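Side-chain contacts in S12 family peptidase (Streptomyces sp. 82F2, PDB 3WWX), which probably hydrolyses amide bonds with preference for D-configured substrates, as a serine amidohydrolase of the beta-lactamase-like S12 peptidase family: residues A27-R30 / R35-G38; L311-R316 / K336-E341. All coordinates share one frame; numbering follows the deposited sequence.

Contact 1: A27-R30 / R35-G38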
ATOM      1  N   ALA A  27      10.798  -8.881  10.074  1.00 12.41           N
ATOM      2  CA  ALA A  27       9.719  -8.143  10.727  1.00 11.59           C
ATOM      3  C   ALA A  27      10.271  -7.414  11.924  1.00 13.17           C
ATOM      4  O   ALA A  27      11.318  -7.781  12.477  1.00 11.82           O
ATOM      5  CB  ALA A  27       8.577  -9.066  11.148  1.00 12.09           C
ATOM      6  N   GLN A  28       9.598  -6.325  12.268  1.00 11.70           N
ATOM      7  CA  GLN A  28       9.814  -5.654  13.532  1.00 11.04           C
ATOM      8  C   GLN A  28       8.471  -5.428  14.176  1.00 10.58           C
ATOM      9  O   GLN A  28       7.457  -5.312  13.491  1.00 10.47           O
ATOM     10  CB  GLN A  28      10.525  -4.323  13.351  1.00 11.04           C
ATOM     11  CG  GLN A  28      11.961  -4.435  12.865  1.00 10.47           C
ATOM     12  CD  GLN A  28      12.612  -3.076  12.676  1.00 10.68           C
ATOM     13  OE1 GLN A  28      12.213  -2.092  13.311  1.00 12.45           O
ATOM     14  NE2 GLN A  28      13.612  -2.998  11.802  1.00 12.75           N
ATOM     15  N   ALA A  29       8.468  -5.341  15.505  1.00 11.33           N
ATOM     16  CA  ALA A  29       7.227  -5.155  16.241  1.00 10.31           C
ATOM     17  C   ALA A  29       7.505  -4.373  17.501  1.00 12.91           C
ATOM     18  O   ALA A  29       8.633  -4.321  17.980  1.00 13.72           O
ATOM     19  CB  ALA A  29       6.599  -6.496  16.585  1.00 12.83           C
ATOM     20  N   ARG A  30       6.470  -3.754  18.028  1.00 11.08           N
ATOM     21  CA  ARG A  30       6.592  -3.002  19.272  1.00 10.42           C
ATOM     22  C   ARG A  30       5.256  -3.091  19.973  1.00  9.89           C
ATOM     23  O   ARG A  30       4.266  -2.484  19.558  1.00 10.63           O
ATOM     24  CB  ARG A  30       7.015  -1.552  18.993  1.00 12.81           C
ATOM     25  CG  ARG A  30       7.267  -0.719  20.222  1.00 14.89           C
ATOM     26  CD  ARG A  30       7.899   0.601  19.785  1.00 20.94           C
ATOM     27  NE  ARG A  30       8.227   1.453  20.910  1.00 29.39           N
ATOM     28  CZ  ARG A  30       7.835   2.714  21.048  1.00 26.54           C
ATOM     29  NH1 ARG A  30       7.097   3.306  20.119  1.00 22.32           N
ATOM     30  NH2 ARG A  30       8.199   3.389  22.129  1.00 30.16           N
ATOM     31  N   ARG A  35      11.018  -2.137  20.966  1.00 23.19           N
ATOM     32  CA  ARG A  35      10.972  -2.643  19.594  1.00 20.38           C
ATOM     33  C   ARG A  35      11.813  -3.909  19.410  1.00 19.83           C
ATOM     34  O   ARG A  35      12.997  -3.917  19.736  1.00 27.81           O
ATOM     35  CB  ARG A  35      11.438  -1.542  18.637  1.00 23.39           C
ATOM     36  CG  ARG A  35      11.241  -1.851  17.136  1.00 20.82           C
ATOM     37  CD  ARG A  35      11.499  -0.591  16.303  1.00 18.20           C
ATOM     38  NE  ARG A  35      12.784   0.020  16.649  1.00 22.00           N
ATOM     39  CZ  ARG A  35      13.957  -0.250  16.069  1.00 26.59           C
ATOM     40  NH1 ARG A  35      14.054  -1.112  15.055  1.00 23.43           N
ATOM     41  NH2 ARG A  35      15.051   0.367  16.498  1.00 29.56           N
ATOM     42  N   TRP A  36      11.185  -4.949  18.856  1.00 15.05           N
ATOM     43  CA  TRP A  36      11.803  -6.232  18.533  1.00 14.09           C
ATOM     44  C   TRP A  36      12.072  -6.320  17.036  1.00 16.95           C
ATOM     45  O   TRP A  36      11.279  -5.815  16.243  1.00 15.10           O
ATOM     46  CB  TRP A  36      10.853  -7.357  18.913  1.00 16.24           C
ATOM     47  CG  TRP A  36      11.180  -8.708  18.323  1.00 16.71           C
ATOM     48  CD1 TRP A  36      12.041  -9.646  18.838  1.00 19.44           C
ATOM     49  CD2 TRP A  36      10.632  -9.288  17.132  1.00 14.78           C
ATOM     50  NE1 TRP A  36      12.066 -10.753  18.038  1.00 18.42           N
ATOM     51  CE2 TRP A  36      11.201 -10.571  16.989  1.00 17.73           C
ATOM     52  CE3 TRP A  36       9.708  -8.852  16.174  1.00 16.88           C
ATOM     53  CZ2 TRP A  36      10.890 -11.408  15.929  1.00 19.24           C
ATOM     54  CZ3 TRP A  36       9.402  -9.688  15.122  1.00 17.26           C
ATOM     55  CH2 TRP A  36       9.987 -10.951  15.007  1.00 18.96           C
ATOM     56  N   THR A  37      13.177  -6.969  16.666  1.00 13.97           N
ATOM     57  CA  THR A  37      13.543  -7.184  15.271  1.00 13.76           C
ATOM     58  C   THR A  37      13.831  -8.662  15.066  1.00 16.55           C
ATOM     59  O   THR A  37      14.564  -9.292  15.846  1.00 16.26           O
ATOM     60  CB  THR A  37      14.785  -6.374  14.887  1.00 12.63           C
ATOM     61  OG1 THR A  37      14.542  -4.972  15.028  1.00 15.56           O
ATOM     62  CG2 THR A  37      15.196  -6.662  13.434  1.00 16.07           C
ATOM     63  N   GLY A  38      13.251  -9.228  14.021  1.00 13.90           N
ATOM     64  CA  GLY A  38      13.452 -10.621  13.691  1.00 13.93           C
ATOM     65  C   GLY A  38      13.725 -10.834  12.218  1.00 15.39           C
ATOM     66  O   GLY A  38      13.202 -10.111  11.362  1.00 13.77           O
TER
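The first beta hairpin of the beta-lactamase-like fold brings A27-R30 and R35-G38 together as antiparallel neighbours at one margin of the large sheet. Two hydrogen-bonded pairs, A27 with G38 and A29 with W36, fix the register; G38 N to A27 O is 2.9 Å and W36 N to A29 O 2.8 Å. Between them Q28 faces T37 in a non-hydrogen-bonded pair, and on this face the polar side chains gather. Q28 runs out extended beyond CG, alongside T37, with its CG 3.4 Å from T37 OG1. The bend of R35 at chi3 (51°) turns the guanidinium so that NH1 points to Q28 OE1, 2.7 Å away. OE1 lies near the guanidinium plane, but NH1 stands above the amide's carbonyl plane, and the N-H...O angle of 149° is only moderately straight. On the other face the indole of W36 lies along the strands, away from the turn, toward A27 and G38: CE3 meets A29 CB at 3.9 Å and CZ3 meets A27 CB at 4.1 Å. Small alanines suit this side because they leave room for the ring, and G38, with no side chain, leaves room for the indole, one face of which G38 N overlies near the rim. Helix 8-19 and the stacked ring of H7 cover the tryptophan side, helix 244-255 packs on Q28, and strand 320-326 continues the sheet beyond 24-31.

Contact 2: L311-R316 / K336-E341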
ATOM      1  N   LEU A 311       3.834  -6.156   4.988  1.00 10.45           N
ATOM      2  CA  LEU A 311       2.734  -6.072   5.931  1.00 10.92           C
ATOM      3  C   LEU A 311       3.036  -4.946   6.924  1.00 11.32           C
ATOM      4  O   LEU A 311       4.187  -4.634   7.224  1.00 10.18           O
ATOM      5  CB  LEU A 311       2.496  -7.425   6.631  1.00 12.21           C
ATOM      6  CG  LEU A 311       3.656  -7.946   7.450  1.00 13.25           C
ATOM      7  CD1 LEU A 311       3.500  -7.541   8.918  1.00 15.60           C
ATOM      8  CD2 LEU A 311       3.768  -9.475   7.321  1.00 18.59           C
ATOM      9  N   ALA A 312       1.966  -4.336   7.420  1.00 11.58           N
ATOM     10  CA  ALA A 312       2.062  -3.251   8.408  1.00  9.99           C
ATOM     11  C   ALA A 312       0.727  -3.171   9.113  1.00  8.69           C
ATOM     12  O   ALA A 312      -0.309  -3.014   8.469  1.00 10.22           O
ATOM     13  CB  ALA A 312       2.375  -1.928   7.740  1.00 11.19           C
ATOM     14  N   GLN A 313       0.749  -3.307  10.433  1.00  9.72           N
ATOM     15  CA  GLN A 313      -0.489  -3.363  11.218  1.00 10.67           C
ATOM     16  C   GLN A 313      -0.282  -2.728  12.577  1.00 10.52           C
ATOM     17  O   GLN A 313       0.803  -2.805  13.137  1.00 10.80           O
ATOM     18  CB  GLN A 313      -0.907  -4.821  11.428  1.00  9.98           C
ATOM     19  CG  GLN A 313      -1.270  -5.570  10.128  1.00 10.49           C
ATOM     20  CD  GLN A 313      -2.525  -5.059   9.440  1.00 12.37           C
ATOM     21  OE1 GLN A 313      -3.410  -4.468  10.070  1.00 13.74           O
ATOM     22  NE2 GLN A 313      -2.638  -5.325   8.144  1.00 15.58           N
ATOM     23  N   VAL A 314      -1.335  -2.102  13.085  1.00  8.96           N
ATOM     24  CA  VAL A 314      -1.314  -1.559  14.429  1.00  9.43           C
ATOM     25  C   VAL A 314      -2.677  -1.731  15.090  1.00  9.90           C
ATOM     26  O   VAL A 314      -3.704  -1.770  14.415  1.00 11.35           O
ATOM     27  CB  VAL A 314      -0.886  -0.091  14.404  1.00 10.04           C
ATOM     28  CG1 VAL A 314      -1.931   0.823  13.746  1.00 10.08           C
ATOM     29  CG2 VAL A 314      -0.511   0.381  15.768  1.00 14.82           C
ATOM     30  N   THR A 315      -2.702  -1.808  16.422  1.00  9.70           N
ATOM     31  CA  THR A 315      -3.982  -1.752  17.120  1.00  9.91           C
ATOM     32  C   THR A 315      -4.574  -0.347  16.990  1.00 10.64           C
ATOM     33  O   THR A 315      -3.886   0.596  16.612  1.00 11.24           O
ATOM     34  CB  THR A 315      -3.810  -2.178  18.591  1.00 11.99           C
ATOM     35  OG1 THR A 315      -2.713  -1.443  19.142  1.00 11.50           O
ATOM     36  CG2 THR A 315      -3.498  -3.667  18.668  1.00 12.38           C
ATOM     37  N   ARG A 316      -5.858  -0.196  17.295  1.00 11.79           N
ATOM     38  CA  ARG A 316      -6.557   1.050  17.003  1.00 11.79           C
ATOM     39  C   ARG A 316      -5.999   2.265  17.735  1.00 12.87           C
ATOM     40  O   ARG A 316      -6.056   3.385  17.212  1.00 14.00           O
ATOM     41  CB  ARG A 316      -8.045   0.895  17.329  1.00 14.91           C
ATOM     42  CG  ARG A 316      -8.887   2.144  17.122  1.00 14.98           C
ATOM     43  CD  ARG A 316      -8.855   2.653  15.703  1.00 16.02           C
ATOM     44  NE  ARG A 316      -9.639   3.880  15.551  1.00 18.63           N
ATOM     45  CZ  ARG A 316      -9.174   5.097  15.813  1.00 16.34           C
ATOM     46  NH1 ARG A 316      -7.923   5.264  16.225  1.00 17.29           N
ATOM     47  NH2 ARG A 316      -9.964   6.157  15.672  1.00 21.10           N
ATOM     48  N   LYS A 336      -0.158 -15.279   8.768  1.00 15.21           N
ATOM     49  CA  LYS A 336       0.412 -16.045   9.867  1.00 14.26           C
ATOM     50  C   LYS A 336       1.311 -15.176  10.756  1.00 15.29           C
ATOM     51  O   LYS A 336       1.364 -15.362  11.961  1.00 15.30           O
ATOM     52  CB  LYS A 336       1.205 -17.245   9.349  1.00 15.13           C
ATOM     53  CG  LYS A 336       0.368 -18.389   8.831  1.00 27.04           C
ATOM     54  CD  LYS A 336       1.253 -19.625   8.597  1.00 25.81           C
ATOM     55  CE  LYS A 336       0.462 -20.789   8.035  1.00 40.81           C
ATOM     56  NZ  LYS A 336      -0.241 -20.421   6.780  1.00 46.56           N
ATOM     57  N   VAL A 337       2.040 -14.230  10.165  1.00 13.37           N
ATOM     58  CA  VAL A 337       2.913 -13.363  10.939  1.00 13.85           C
ATOM     59  C   VAL A 337       2.072 -12.419  11.807  1.00 11.95           C
ATOM     60  O   VAL A 337       2.390 -12.185  12.973  1.00 12.51           O
ATOM     61  CB  VAL A 337       3.860 -12.553  10.016  1.00 12.92           C
ATOM     62  CG1 VAL A 337       4.754 -11.644  10.838  1.00 12.21           C
ATOM     63  CG2 VAL A 337       4.727 -13.520   9.165  1.00 14.24           C
ATOM     64  N   ILE A 338       1.003 -11.897  11.224  1.00 10.93           N
ATOM     65  CA  ILE A 338       0.087 -10.993  11.926  1.00 11.78           C
ATOM     66  C   ILE A 338      -0.588 -11.714  13.091  1.00 13.16           C
ATOM     67  O   ILE A 338      -0.628 -11.197  14.220  1.00 12.26           O
ATOM     68  CB  ILE A 338      -0.943 -10.397  10.957  1.00 11.39           C
ATOM     69  CG1 ILE A 338      -0.246  -9.482   9.928  1.00 13.30           C
ATOM     70  CG2 ILE A 338      -2.000  -9.602  11.711  1.00 12.05           C
ATOM     71  CD1 ILE A 338      -1.106  -9.141   8.712  1.00 12.55           C
ATOM     72  N   GLU A 339      -1.092 -12.918  12.837  1.00 13.00           N
ATOM     73  CA  GLU A 339      -1.724 -13.701  13.890  1.00 13.07           C
ATOM     74  C   GLU A 339      -0.731 -14.062  14.986  1.00 12.11           C
ATOM     75  O   GLU A 339      -1.069 -14.026  16.171  1.00 14.44           O
ATOM     76  CB  GLU A 339      -2.367 -14.959  13.309  1.00 14.18           C
ATOM     77  CG  GLU A 339      -3.715 -14.734  12.705  1.00 14.79           C
ATOM     78  CD  GLU A 339      -4.846 -14.746  13.719  1.00 15.07           C
ATOM     79  OE1 GLU A 339      -4.638 -15.252  14.843  1.00 18.32           O
ATOM     80  OE2 GLU A 339      -5.930 -14.278  13.361  1.00 16.54           O
ATOM     81  N   ALA A 340       0.499 -14.406  14.621  1.00 13.09           N
ATOM     82  CA  ALA A 340       1.501 -14.759  15.619  1.00 13.85           C
ATOM     83  C   ALA A 340       1.772 -13.572  16.541  1.00 14.53           C
ATOM     84  O   ALA A 340       1.799 -13.690  17.774  1.00 15.34           O
ATOM     85  CB  ALA A 340       2.768 -15.208  14.949  1.00 16.22           C
ATOM     86  N   GLU A 341       1.948 -12.405  15.941  1.00 12.77           N
ATOM     87  CA  GLU A 341       2.301 -11.228  16.710  1.00 11.44           C
ATOM     88  C   GLU A 341       1.158 -10.757  17.596  1.00 11.99           C
ATOM     89  O   GLU A 341       1.379 -10.478  18.784  1.00 13.53           O
ATOM     90  CB  GLU A 341       2.737 -10.099  15.775  1.00 11.88           C
ATOM     91  CG  GLU A 341       3.079  -8.778  16.482  1.00 12.80           C
ATOM     92  CD  GLU A 341       4.202  -8.900  17.500  1.00 13.55           C
ATOM     93  OE1 GLU A 341       4.203  -8.139  18.485  1.00 12.40           O
ATOM     94  OE2 GLU A 341       5.132  -9.720  17.304  1.00 13.40           O
TER
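L311 and Q313 project from their strand toward V337 and I338 of the C-terminal helix, making a small buried contact where a helix lies on one face of the central sheet. The closest packing is at Q313, whose aliphatic CG meets I338 CD1 at 3.8 Å and I338 CG1 at 4.0 Å, the two side chains crossing at about a right angle. The bend of Q313 at chi2 (-67°) folds the chain so that its CG methylene lies against the isoleucine. At L311 the fit is looser: CD2 is 4.1 Å from V337 CB, and CD1 is 4.3 Å from I338 CG1, the two methyls dividing between the two helix residues. Branched, apolar V337 and I338 suit this inner side of the helix, with their bulk close to the backbone, while the 9.9 Å between the short axes leaves side chains alone to bridge the gap. On the side turned to solvent the helix carries K336, which is exposed and pairs with D333, and the partly exposed E339, which bonds to S293 and T345. Strand 320-326 flanks 308-315 and lends L322 to both L311 and I338, helix 8-19 lies against V337 and the buried A340, and helix 244-255 covers the opposite face of the strand through A312 and V314.

In the fold
Both contacts belong to the same antiparallel sheet, with strand 320-326 standing between 24-31 and 308-315. Contact 1 closes the outer hairpin and is only partly buried; backbone hydrogen bonds dominate it, supplemented by a polar pair on one face and an indole on the other. Contact 2 lies deeper, buries less than half as much surface, and joins helix to sheet through carbon contacts, without a hydrogen bond between the two segments. They meet where A29 CB packs 3.5 Å from E341 OE1, so the alanine side of the hairpin faces the C-terminal helix. Helix 8-19 touches W36 and V337 alike, while helix 244-255 covers the reverse face, touching Q28 and A312.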